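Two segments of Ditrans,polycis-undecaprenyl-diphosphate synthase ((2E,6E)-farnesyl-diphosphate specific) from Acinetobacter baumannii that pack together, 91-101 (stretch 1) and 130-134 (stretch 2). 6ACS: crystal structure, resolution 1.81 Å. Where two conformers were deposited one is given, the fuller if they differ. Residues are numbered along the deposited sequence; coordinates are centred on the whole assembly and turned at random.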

# COMPACT_ATOMS: atom_id res chain seq x y z
N ARG B 91 18.90 16.17 -20.75
CA ARG B 91 19.11 16.39 -19.32
C ARG B 91 19.48 15.09 -18.62
O ARG B 91 20.34 15.07 -17.73
CB ARG B 91 17.86 17.00 -18.69
CG ARG B 91 17.65 18.48 -19.02
CD ARG B 91 16.34 19.00 -18.45
NE ARG B 91 16.03 18.39 -17.16
CZ ARG B 91 16.47 18.84 -15.99
NH1 ARG B 91 17.24 19.93 -15.95
NH2 ARG B 91 16.14 18.22 -14.86
N MET B 92 18.84 13.98 -19.02
CA MET B 92 19.17 12.69 -18.45
C MET B 92 20.62 12.34 -18.72
O MET B 92 21.32 11.82 -17.85
CB MET B 92 18.25 11.63 -19.04
CG MET B 92 16.78 11.89 -18.79
SD MET B 92 16.37 11.98 -17.03
CE MET B 92 16.01 13.73 -16.82
N LYS B 93 21.09 12.62 -19.94
CA LYS B 93 22.50 12.42 -20.24
C LYS B 93 23.39 13.30 -19.36
O LYS B 93 24.39 12.84 -18.80
CB LYS B 93 22.75 12.69 -21.72
CG LYS B 93 22.06 11.67 -22.62
CD LYS B 93 22.38 11.89 -24.09
CE LYS B 93 21.99 10.68 -24.93
NZ LYS B 93 22.08 10.96 -26.40
N LYS B 94 23.01 14.58 -19.21
CA LYS B 94 23.82 15.51 -18.43
C LYS B 94 23.99 15.05 -16.98
O LYS B 94 25.07 15.18 -16.41
CB LYS B 94 23.19 16.90 -18.45
CG LYS B 94 23.93 17.91 -17.58
CD LYS B 94 23.26 19.28 -17.58
CE LYS B 94 24.00 20.25 -16.66
NZ LYS B 94 23.38 21.61 -16.64
N PHE B 95 22.92 14.53 -16.36
CA PHE B 95 22.98 14.18 -14.95
C PHE B 95 23.20 12.68 -14.71
O PHE B 95 23.16 12.25 -13.55
CB PHE B 95 21.71 14.64 -14.23
CG PHE B 95 21.60 16.14 -14.12
CD1 PHE B 95 22.24 16.82 -13.10
CD2 PHE B 95 20.85 16.87 -15.03
CE1 PHE B 95 22.14 18.20 -12.99
CE2 PHE B 95 20.74 18.24 -14.93
CZ PHE B 95 21.39 18.91 -13.91
N ASN B 96 23.46 11.90 -15.76
CA ASN B 96 23.72 10.46 -15.64
C ASN B 96 22.52 9.75 -15.00
O ASN B 96 22.68 8.92 -14.09
CB ASN B 96 25.01 10.20 -14.87
CG ASN B 96 25.56 8.80 -15.10
OD1 ASN B 96 25.94 8.10 -14.16
ND2 ASN B 96 25.59 8.38 -16.36
N ILE B 97 21.33 10.06 -15.50
CA ILE B 97 20.06 9.50 -15.04
C ILE B 97 19.54 8.54 -16.09
O ILE B 97 19.55 8.86 -17.29
CB ILE B 97 19.00 10.59 -14.80
CG1 ILE B 97 19.47 11.58 -13.74
CG2 ILE B 97 17.66 9.95 -14.37
CD1 ILE B 97 18.63 12.82 -13.73
N ALA B 98 19.09 7.37 -15.66
CA ALA B 98 18.45 6.40 -16.54
C ALA B 98 16.94 6.62 -16.51
O ALA B 98 16.35 6.72 -15.43
CB ALA B 98 18.78 4.97 -16.10
N LEU B 99 16.33 6.68 -17.68
CA LEU B 99 14.88 6.84 -17.79
C LEU B 99 14.20 5.49 -17.92
O LEU B 99 14.66 4.61 -18.67
CB LEU B 99 14.55 7.72 -19.00
CG LEU B 99 13.14 8.30 -19.13
CD1 LEU B 99 12.73 8.99 -17.84
CD2 LEU B 99 13.12 9.27 -20.29
N ARG B 100 13.08 5.33 -17.21
CA ARG B 100 12.30 4.10 -17.25
C ARG B 100 10.82 4.47 -17.28
O ARG B 100 10.42 5.54 -16.81
CB ARG B 100 12.63 3.22 -16.03
CG ARG B 100 12.05 1.83 -16.09
CD ARG B 100 12.37 1.01 -14.85
NE ARG B 100 13.80 0.78 -14.66
CZ ARG B 100 14.31 -0.16 -13.87
NH1 ARG B 100 13.50 -0.98 -13.21
NH2 ARG B 100 15.63 -0.29 -13.75
N PHE B 101 10.00 3.58 -17.85
CA PHE B 101 8.56 3.79 -17.87
C PHE B 101 7.89 2.55 -17.31
O PHE B 101 8.33 1.42 -17.57
CB PHE B 101 8.07 4.08 -19.29
CG PHE B 101 8.75 5.26 -19.90
CD1 PHE B 101 9.92 5.09 -20.63
CD2 PHE B 101 8.26 6.54 -19.70
CE1 PHE B 101 10.58 6.19 -21.18
CE2 PHE B 101 8.91 7.65 -20.25
CZ PHE B 101 10.07 7.47 -20.98
N THR B 130 17.76 6.39 -11.24
CA THR B 130 16.71 6.01 -12.18
C THR B 130 15.50 6.90 -11.96
O THR B 130 14.98 6.99 -10.84
CB THR B 130 16.33 4.54 -12.02
OG1 THR B 130 17.47 3.74 -12.35
CG2 THR B 130 15.16 4.19 -12.93
N LEU B 131 15.06 7.55 -13.02
CA LEU B 131 13.82 8.31 -13.05
C LEU B 131 12.77 7.48 -13.79
O LEU B 131 12.94 7.17 -14.97
CB LEU B 131 14.02 9.66 -13.72
CG LEU B 131 12.74 10.48 -14.00
CD1 LEU B 131 12.03 10.82 -12.71
CD2 LEU B 131 13.07 11.75 -14.77
N THR B 132 11.71 7.09 -13.09
CA THR B 132 10.65 6.29 -13.69
C THR B 132 9.39 7.13 -13.83
O THR B 132 8.95 7.76 -12.86
CB THR B 132 10.36 5.05 -12.85
OG1 THR B 132 11.55 4.24 -12.80
CG2 THR B 132 9.21 4.23 -13.48
N ILE B 133 8.83 7.14 -15.04
CA ILE B 133 7.57 7.81 -15.34
C ILE B 133 6.50 6.74 -15.48
O ILE B 133 6.62 5.82 -16.31
CB ILE B 133 7.66 8.67 -16.61
CG1 ILE B 133 8.92 9.55 -16.60
CG2 ILE B 133 6.37 9.44 -16.82
CD1 ILE B 133 9.01 10.51 -15.45
N ALA B 134 5.45 6.84 -14.66
CA ALA B 134 4.34 5.89 -14.69
C ALA B 134 3.32 6.41 -15.69
O ALA B 134 2.79 7.51 -15.53
CB ALA B 134 3.74 5.73 -13.30

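Residues 98-101 and 130-133 lie side by side as parallel strands, their directions 23° apart. Three backbone hydrogen bonds join them. Leu 131 N donates to Ala 98 O, Arg 100 N to Leu 131 O, and Ile 133 N to Arg 100 O, each at 2.9 Å. Leu 131 and Arg 100 each use both N and O, the usual pattern of a parallel pair. CA-H...O contacts add to this, such as Thr 132 CA to Arg 100 O at 3.2 Å.

Leu 99, Phe 101, Leu 131 and Ile 133 share one face of the sheet. Leu 131 is the main bump. It fits a hollow lined by Met 92, Ile 97 and Leu 99. Met 92 SD, from the preceding helix, lies 4.0 Å from Leu 131 CD2. Ile 97 CG2 approaches Leu 131 CB at 3.7 Å, and Leu 99 CD1 reaches Leu 131 CG at 4.1 Å. Leu 99 CD1 sits 4.0 Å from Ile 133 CG1, so this methyl rests in the groove where the two side chains meet. Phe 101 CD2 meets Ile 133 CB at 3.8 Å.

Ala 98, Arg 100, Thr 130 and Thr 132 occupy the other face. Arg 100 CB packs 3.6 Å from Thr 132 OG1, while Arg 100 NE lies 4.1 Å from Thr 130 CG2.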